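Putative glutaryl-CoA dehydrogenase (Thermus thermophilus, PDB 2EBA) belongs to the acyl-CoA dehydrogenase family of flavoproteins and binds flavin-adenine dinucleotide in a four-chain assembly. Local coordinates at residues A[35-39]-A[40-44]; A[111-114]-A[115-119]. All coordinates share one frame; numbering follows the deposited sequence.

Contact 1: residues A[35-39]-A[40-44]; sequences RDWWE and EGVFP
Pro44 lays its CB over one face of the Trp37 indole, 3.6 Å from the centroid of the six-membered ring and only 12° off the ring normal, a CH-pi contact. CG of Pro44 rests on the same part of the ring, 3.5 Å from Trp37 CZ3, and the two side chains cross at about a right angle. Val42 CG1 touches Trp37 more lightly, 4.0 Å from its CB. His33 and His46 also meet this indole, and Pro44 leans in turn on Leu89 of helix 87-107, so this is the compact part of the contact.

Between Trp37 and Pro44 the chain leaves the helix through a Schellman motif. Gly41, with positive phi, turns it out of helix 31-39, and Val42 N gives a nearly straight bond to Trp37 O (2.8 Å). Gly41 N reaches Trp38 O at 2.9 Å, but from above the carbonyl plane and through a bent N-H angle of 138°. Glu40 N still makes the regular helical bond to Asp36 O (2.8 Å).

The other side is acidic and solvent-exposed, with Asp36 and Glu40 on it. Glu40 CG stands between its backbone N and carbonyl carbon (chi1 47°), and a bend at chi2 folds the chain back over the last turn. This presses CG to 2.9 Å from Asp36 O and brings OE1 to 3.1 Å from that same oxygen, two acceptors with no bond between them.

Carboxylates gathered at the carbonyl end of the helix probably make that end more negative. Arg208, which hydrogen-bonds Glu39 O and more weakly Trp38 O, may offset part of this, as may the long, weak ion pair of Glu39 with Arg203 of the second subunit. The proline-on-indole contact probably helps hold the direction set by the Gly41 turn.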
ATOM      1  N   ARG A  35     -29.176   7.735  11.232  1.00 19.91           N
ATOM      2  CA  ARG A  35     -28.962   8.694  10.146  1.00 23.18           C
ATOM      3  C   ARG A  35     -29.268  10.073  10.682  1.00 22.82           C
ATOM      4  O   ARG A  35     -28.368  10.875  10.924  1.00 24.26           O
ATOM      5  CB  ARG A  35     -29.899   8.437   8.972  1.00 25.54           C
ATOM      6  CG  ARG A  35     -29.248   7.858   7.740  1.00 29.96           C
ATOM      7  CD  ARG A  35     -29.603   6.394   7.570  1.00 33.57           C
ATOM      8  NE  ARG A  35     -29.933   6.093   6.181  1.00 38.33           N
ATOM      9  CZ  ARG A  35     -30.494   4.959   5.771  1.00 40.33           C
ATOM     10  NH1 ARG A  35     -30.795   4.007   6.650  1.00 41.53           N
ATOM     11  NH2 ARG A  35     -30.757   4.782   4.479  1.00 41.13           N
ATOM     12  N   ASP A  36     -30.553  10.352  10.875  1.00 22.16           N
ATOM     13  CA  ASP A  36     -30.997  11.634  11.381  1.00 22.02           C
ATOM     14  C   ASP A  36     -30.170  12.152  12.553  1.00 20.00           C
ATOM     15  O   ASP A  36     -29.752  13.306  12.539  1.00 19.82           O
ATOM     16  CB  ASP A  36     -32.462  11.532  11.759  1.00 23.32           C
ATOM     17  CG  ASP A  36     -33.310  11.016  10.608  1.00 24.54           C
ATOM     18  OD1 ASP A  36     -32.805  11.018   9.459  1.00 27.15           O
ATOM     19  OD2 ASP A  36     -34.463  10.604  10.823  1.00 26.43           O
ATOM     20  N   TRP A  37     -29.918  11.336  13.560  1.00 18.69           N
ATOM     21  CA  TRP A  37     -29.144  11.843  14.679  1.00 17.53           C
ATOM     22  C   TRP A  37     -27.715  12.265  14.278  1.00 16.73           C
ATOM     23  O   TRP A  37     -27.243  13.316  14.727  1.00 15.73           O
ATOM     24  CB  TRP A  37     -29.089  10.809  15.798  1.00 18.00           C
ATOM     25  CG  TRP A  37     -30.429  10.420  16.354  1.00 18.62           C
ATOM     26  CD1 TRP A  37     -31.591  11.170  16.380  1.00 16.92           C
ATOM     27  CD2 TRP A  37     -30.728   9.209  17.061  1.00 18.46           C
ATOM     28  NE1 TRP A  37     -32.578  10.491  17.064  1.00 16.70           N
ATOM     29  CE2 TRP A  37     -32.076   9.289  17.494  1.00 18.88           C
ATOM     30  CE3 TRP A  37     -29.984   8.061  17.378  1.00 19.19           C
ATOM     31  CZ2 TRP A  37     -32.693   8.259  18.222  1.00 19.97           C
ATOM     32  CZ3 TRP A  37     -30.596   7.046  18.098  1.00 18.93           C
ATOM     33  CH2 TRP A  37     -31.938   7.151  18.508  1.00 18.83           C
ATOM     34  N   TRP A  38     -27.034  11.464  13.449  1.00 16.13           N
ATOM     35  CA  TRP A  38     -25.674  11.781  13.005  1.00 15.77           C
ATOM     36  C   TRP A  38     -25.784  13.103  12.225  1.00 15.66           C
ATOM     37  O   TRP A  38     -25.024  14.057  12.456  1.00 13.99           O
ATOM     38  CB  TRP A  38     -25.149  10.681  12.084  1.00 15.68           C
ATOM     39  CG  TRP A  38     -23.707  10.782  11.797  1.00 15.96           C
ATOM     40  CD1 TRP A  38     -22.683  10.265  12.543  1.00 15.10           C
ATOM     41  CD2 TRP A  38     -23.097  11.551  10.760  1.00 15.89           C
ATOM     42  NE1 TRP A  38     -21.469  10.661  12.032  1.00 16.48           N
ATOM     43  CE2 TRP A  38     -21.692  11.459  10.933  1.00 16.39           C
ATOM     44  CE3 TRP A  38     -23.596  12.325   9.696  1.00 13.12           C
ATOM     45  CZ2 TRP A  38     -20.782  12.107  10.098  1.00 16.50           C
ATOM     46  CZ3 TRP A  38     -22.696  12.967   8.860  1.00 14.16           C
ATOM     47  CH2 TRP A  38     -21.299  12.853   9.068  1.00 14.94           C
ATOM     48  N   GLU A  39     -26.761  13.131  11.320  1.00 17.49           N
ATOM     49  CA  GLU A  39     -27.040  14.282  10.473  1.00 20.68           C
ATOM     50  C   GLU A  39     -27.250  15.566  11.279  1.00 20.07           C
ATOM     51  O   GLU A  39     -26.601  16.573  10.998  1.00 19.04           O
ATOM     52  CB  GLU A  39     -28.284  13.990   9.667  1.00 23.65           C
ATOM     53  CG  GLU A  39     -28.245  14.357   8.242  1.00 28.21           C
ATOM     54  CD  GLU A  39     -29.401  13.741   7.491  1.00 30.95           C
ATOM     55  OE1 GLU A  39     -29.562  12.489   7.611  1.00 36.52           O
ATOM     56  OE2 GLU A  39     -30.115  14.489   6.789  1.00 33.42           O
ATOM     57  N   GLU A  40     -28.167  15.560  12.253  1.00 21.00           N
ATOM     58  CA  GLU A  40     -28.379  16.775  13.035  1.00 21.57           C
ATOM     59  C   GLU A  40     -27.344  16.902  14.147  1.00 20.39           C
ATOM     60  O   GLU A  40     -27.402  17.806  14.964  1.00 20.66           O
ATOM     61  CB  GLU A  40     -29.812  16.848  13.583  1.00 22.34           C
ATOM     62  CG  GLU A  40     -30.341  15.590  14.232  1.00 25.51           C
ATOM     63  CD  GLU A  40     -31.775  15.320  13.818  1.00 26.53           C
ATOM     64  OE1 GLU A  40     -32.053  15.331  12.600  1.00 27.13           O
ATOM     65  OE2 GLU A  40     -32.624  15.096  14.699  1.00 28.81           O
ATOM     66  N   GLY A  41     -26.387  15.989  14.156  1.00 20.12           N
ATOM     67  CA  GLY A  41     -25.332  16.039  15.142  1.00 19.39           C
ATOM     68  C   GLY A  41     -25.772  15.974  16.586  1.00 20.55           C
ATOM     69  O   GLY A  41     -25.322  16.764  17.411  1.00 21.67           O
ATOM     70  N   VAL A  42     -26.642  15.032  16.911  1.00 20.37           N
ATOM     71  CA  VAL A  42     -27.079  14.896  18.283  1.00 20.48           C
ATOM     72  C   VAL A  42     -26.879  13.484  18.822  1.00 18.73           C
ATOM     73  O   VAL A  42     -26.940  12.510  18.077  1.00 16.45           O
ATOM     74  CB  VAL A  42     -28.566  15.291  18.426  1.00 23.69           C
ATOM     75  CG1 VAL A  42     -29.444  14.375  17.571  1.00 23.80           C
ATOM     76  CG2 VAL A  42     -28.978  15.246  19.900  1.00 24.50           C
ATOM     77  N   PHE A  43     -26.612  13.391  20.121  1.00 18.30           N
ATOM     78  CA  PHE A  43     -26.451  12.109  20.784  1.00 17.18           C
ATOM     79  C   PHE A  43     -27.781  11.820  21.450  1.00 16.34           C
ATOM     80  O   PHE A  43     -28.330  12.665  22.151  1.00 15.05           O
ATOM     81  CB  PHE A  43     -25.363  12.143  21.861  1.00 17.71           C
ATOM     82  CG  PHE A  43     -25.176  10.821  22.557  1.00 17.28           C
ATOM     83  CD1 PHE A  43     -24.408   9.830  21.974  1.00 16.57           C
ATOM     84  CD2 PHE A  43     -25.832  10.540  23.750  1.00 16.76           C
ATOM     85  CE1 PHE A  43     -24.292   8.574  22.553  1.00 17.55           C
ATOM     86  CE2 PHE A  43     -25.723   9.274  24.342  1.00 19.24           C
ATOM     87  CZ  PHE A  43     -24.950   8.293  23.736  1.00 17.66           C
ATOM     88  N   PRO A  44     -28.313  10.611  21.245  1.00 16.68           N
ATOM     89  CA  PRO A  44     -29.593  10.195  21.823  1.00 17.39           C
ATOM     90  C   PRO A  44     -29.525   9.857  23.304  1.00 18.31           C
ATOM     91  O   PRO A  44     -29.386   8.695  23.669  1.00 19.66           O
ATOM     92  CB  PRO A  44     -29.968   8.994  20.973  1.00 16.39           C
ATOM     93  CG  PRO A  44     -28.612   8.385  20.693  1.00 15.37           C
ATOM     94  CD  PRO A  44     -27.782   9.577  20.339  1.00 15.15           C
TER

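Contact 2: residues A[111-114]-A[115-119]; sequences EQKR and EFLPK
Glu111 O accepts the N-H of Glu115 at 3.0 Å, and one residue on, Gln112 O takes that of Phe116, again at 3.0 Å: two regular i to i+4 bonds of helix 110-121. The next, from Leu117 N to Lys113 O, is weak, stretched to 3.2 Å with an N-H angle of 132°. Then the pattern breaks. Pro118 has no N-H to give, and its CD comes to 3.4 Å from Arg114 O, where the next donor would have been; the helix kinks here. Beyond the kink Lys119 curls its side chain back, and NZ bonds Glu115 O at 3.2 Å in the carbonyl plane.

The polar ends of Gln112, Lys113 and Arg114 turn back toward the start of the helix. Lys113 and Arg114 both form salt bridges with Glu110, and Gln112 OE1 takes the backbone N-H of Ser109. Glu111 and Glu115 run outward on one flank with their carboxylates near each other but not in contact.

The side-chain contacts run from each residue to one a turn further on. Leu117 runs alongside Lys113, with CD1 3.9 Å from Lys113 CB. In Phe116, chi1 -58° swings CG beside the backbone N, away from the carbonyl carbon, and ring atom CD2 comes to 3.2 Å from Gln112 O, approached obliquely; Glu115 CD sits over one face of the ring, near the rim. Further out, Phe116 and Leu117 both touch Ile104 of helix 87-107, and Phe116 also meets Leu188 of strand 184-190.

Glu111 and Glu115 probably repel mildly, while Lys113 and Arg114 probably offset the charge of Glu110. Past the proline, Lys119 NZ gives Glu115 O a donor in place of Lys119's own backbone N-H, which bonds Phe116 O weakly instead.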
ATOM      1  N   GLU A 111     -15.601   4.713  49.465  1.00 27.42           N
ATOM      2  CA  GLU A 111     -16.662   5.709  49.518  1.00 26.67           C
ATOM      3  C   GLU A 111     -17.029   6.156  48.106  1.00 24.71           C
ATOM      4  O   GLU A 111     -18.204   6.263  47.763  1.00 22.84           O
ATOM      5  CB  GLU A 111     -16.194   6.908  50.352  1.00 29.51           C
ATOM      6  CG  GLU A 111     -17.242   7.997  50.566  1.00 33.87           C
ATOM      7  CD  GLU A 111     -16.660   9.240  51.224  1.00 36.18           C
ATOM      8  OE1 GLU A 111     -15.423   9.287  51.403  1.00 38.05           O
ATOM      9  OE2 GLU A 111     -17.429  10.173  51.551  1.00 38.14           O
ATOM     10  N   GLN A 112     -16.014   6.412  47.288  1.00 23.80           N
ATOM     11  CA  GLN A 112     -16.241   6.847  45.914  1.00 23.00           C
ATOM     12  C   GLN A 112     -16.870   5.719  45.108  1.00 22.32           C
ATOM     13  O   GLN A 112     -17.705   5.958  44.239  1.00 21.72           O
ATOM     14  CB  GLN A 112     -14.922   7.286  45.262  1.00 22.31           C
ATOM     15  CG  GLN A 112     -14.209   8.387  46.031  1.00 21.97           C
ATOM     16  CD  GLN A 112     -12.810   8.677  45.520  1.00 22.00           C
ATOM     17  OE1 GLN A 112     -12.056   7.772  45.173  1.00 22.05           O
ATOM     18  NE2 GLN A 112     -12.449   9.948  45.492  1.00 19.83           N
ATOM     19  N   LYS A 113     -16.481   4.486  45.415  1.00 22.87           N
ATOM     20  CA  LYS A 113     -17.020   3.338  44.703  1.00 24.11           C
ATOM     21  C   LYS A 113     -18.491   3.104  44.999  1.00 24.89           C
ATOM     22  O   LYS A 113     -19.290   2.931  44.079  1.00 24.14           O
ATOM     23  CB  LYS A 113     -16.208   2.083  45.025  1.00 24.85           C
ATOM     24  CG  LYS A 113     -14.831   2.086  44.387  1.00 26.01           C
ATOM     25  CD  LYS A 113     -14.100   0.762  44.573  1.00 26.43           C
ATOM     26  CE  LYS A 113     -13.722   0.494  46.024  1.00 27.80           C
ATOM     27  NZ  LYS A 113     -12.982  -0.797  46.176  1.00 26.80           N
ATOM     28  N   ARG A 114     -18.854   3.106  46.281  1.00 26.81           N
ATOM     29  CA  ARG A 114     -20.245   2.897  46.678  1.00 27.57           C
ATOM     30  C   ARG A 114     -21.124   4.070  46.255  1.00 25.92           C
ATOM     31  O   ARG A 114     -22.300   3.912  45.942  1.00 25.04           O
ATOM     32  CB  ARG A 114     -20.364   2.754  48.191  1.00 30.67           C
ATOM     33  CG  ARG A 114     -19.599   1.615  48.828  1.00 34.91           C
ATOM     34  CD  ARG A 114     -20.281   1.266  50.153  1.00 40.23           C
ATOM     35  NE  ARG A 114     -19.381   0.727  51.174  1.00 43.44           N
ATOM     36  CZ  ARG A 114     -18.575  -0.317  51.002  1.00 44.20           C
ATOM     37  NH1 ARG A 114     -17.805  -0.721  52.006  1.00 45.31           N
ATOM     38  NH2 ARG A 114     -18.531  -0.951  49.833  1.00 43.06           N
ATOM     39  N   GLU A 115     -20.533   5.252  46.254  1.00 24.85           N
ATOM     40  CA  GLU A 115     -21.233   6.475  45.913  1.00 25.89           C
ATOM     41  C   GLU A 115     -21.529   6.675  44.419  1.00 24.01           C
ATOM     42  O   GLU A 115     -22.637   7.054  44.039  1.00 22.09           O
ATOM     43  CB  GLU A 115     -20.406   7.649  46.446  1.00 29.16           C
ATOM     44  CG  GLU A 115     -21.029   9.022  46.319  1.00 33.78           C
ATOM     45  CD  GLU A 115     -20.060  10.113  46.747  1.00 36.83           C
ATOM     46  OE1 GLU A 115     -20.471  11.297  46.739  1.00 40.45           O
ATOM     47  OE2 GLU A 115     -18.891   9.789  47.087  1.00 36.56           O
ATOM     48  N   PHE A 116     -20.550   6.398  43.570  1.00 22.48           N
ATOM     49  CA  PHE A 116     -20.741   6.619  42.147  1.00 21.61           C
ATOM     50  C   PHE A 116     -21.069   5.439  41.248  1.00 20.24           C
ATOM     51  O   PHE A 116     -22.003   5.513  40.441  1.00 19.61           O
ATOM     52  CB  PHE A 116     -19.517   7.336  41.590  1.00 21.18           C
ATOM     53  CG  PHE A 116     -19.238   8.645  42.266  1.00 22.56           C
ATOM     54  CD1 PHE A 116     -20.197   9.646  42.282  1.00 21.25           C
ATOM     55  CD2 PHE A 116     -18.026   8.871  42.902  1.00 22.12           C
ATOM     56  CE1 PHE A 116     -19.959  10.849  42.917  1.00 21.43           C
ATOM     57  CE2 PHE A 116     -17.782  10.079  43.539  1.00 22.29           C
ATOM     58  CZ  PHE A 116     -18.752  11.067  43.544  1.00 21.25           C
ATOM     59  N   LEU A 117     -20.317   4.356  41.392  1.00 18.99           N
ATOM     60  CA  LEU A 117     -20.494   3.191  40.536  1.00 18.17           C
ATOM     61  C   LEU A 117     -21.925   2.725  40.258  1.00 18.85           C
ATOM     62  O   LEU A 117     -22.260   2.433  39.108  1.00 16.89           O
ATOM     63  CB  LEU A 117     -19.627   2.029  41.047  1.00 15.88           C
ATOM     64  CG  LEU A 117     -18.112   2.304  40.975  1.00 15.66           C
ATOM     65  CD1 LEU A 117     -17.300   1.090  41.424  1.00 12.65           C
ATOM     66  CD2 LEU A 117     -17.747   2.681  39.554  1.00 13.18           C
ATOM     67  N   PRO A 118     -22.792   2.665  41.291  1.00 20.04           N
ATOM     68  CA  PRO A 118     -24.164   2.219  41.031  1.00 20.31           C
ATOM     69  C   PRO A 118     -24.988   3.194  40.207  1.00 21.09           C
ATOM     70  O   PRO A 118     -25.825   2.779  39.408  1.00 22.09           O
ATOM     71  CB  PRO A 118     -24.732   2.023  42.431  1.00 21.47           C
ATOM     72  CG  PRO A 118     -23.529   1.657  43.226  1.00 21.00           C
ATOM     73  CD  PRO A 118     -22.526   2.664  42.737  1.00 20.11           C
ATOM     74  N   LYS A 119     -24.761   4.487  40.408  1.00 21.20           N
ATOM     75  CA  LYS A 119     -25.487   5.507  39.669  1.00 21.78           C
ATOM     76  C   LYS A 119     -25.022   5.533  38.226  1.00 21.26           C
ATOM     77  O   LYS A 119     -25.813   5.754  37.317  1.00 20.58           O
ATOM     78  CB  LYS A 119     -25.276   6.876  40.310  1.00 24.32           C
ATOM     79  CG  LYS A 119     -25.866   6.974  41.698  1.00 25.81           C
ATOM     80  CD  LYS A 119     -25.775   8.379  42.246  1.00 28.91           C
ATOM     81  CE  LYS A 119     -26.380   8.464  43.655  1.00 30.78           C
ATOM     82  NZ  LYS A 119     -25.704   7.530  44.615  1.00 31.49           N
TER

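Following the chain from the N terminus, contact 1 comes first: it ends helix 31-39 and turns the chain into the loop that leads to helix 48-54. Contact 2 comes later, within helix 110-121, and closes no loop, being the local bonding of one helix across its kink. The two neither nest nor cross, and they do not touch, their centres about 31 Å apart. What they share is a neighbour, helix 87-107, which receives Phe43 and Pro44 at Leu89 and, farther along, Phe116 and Leu117 at Ile104. Contact 1 also faces helix 351-361 and a second subunit, whereas contact 2 packs against strand 184-190.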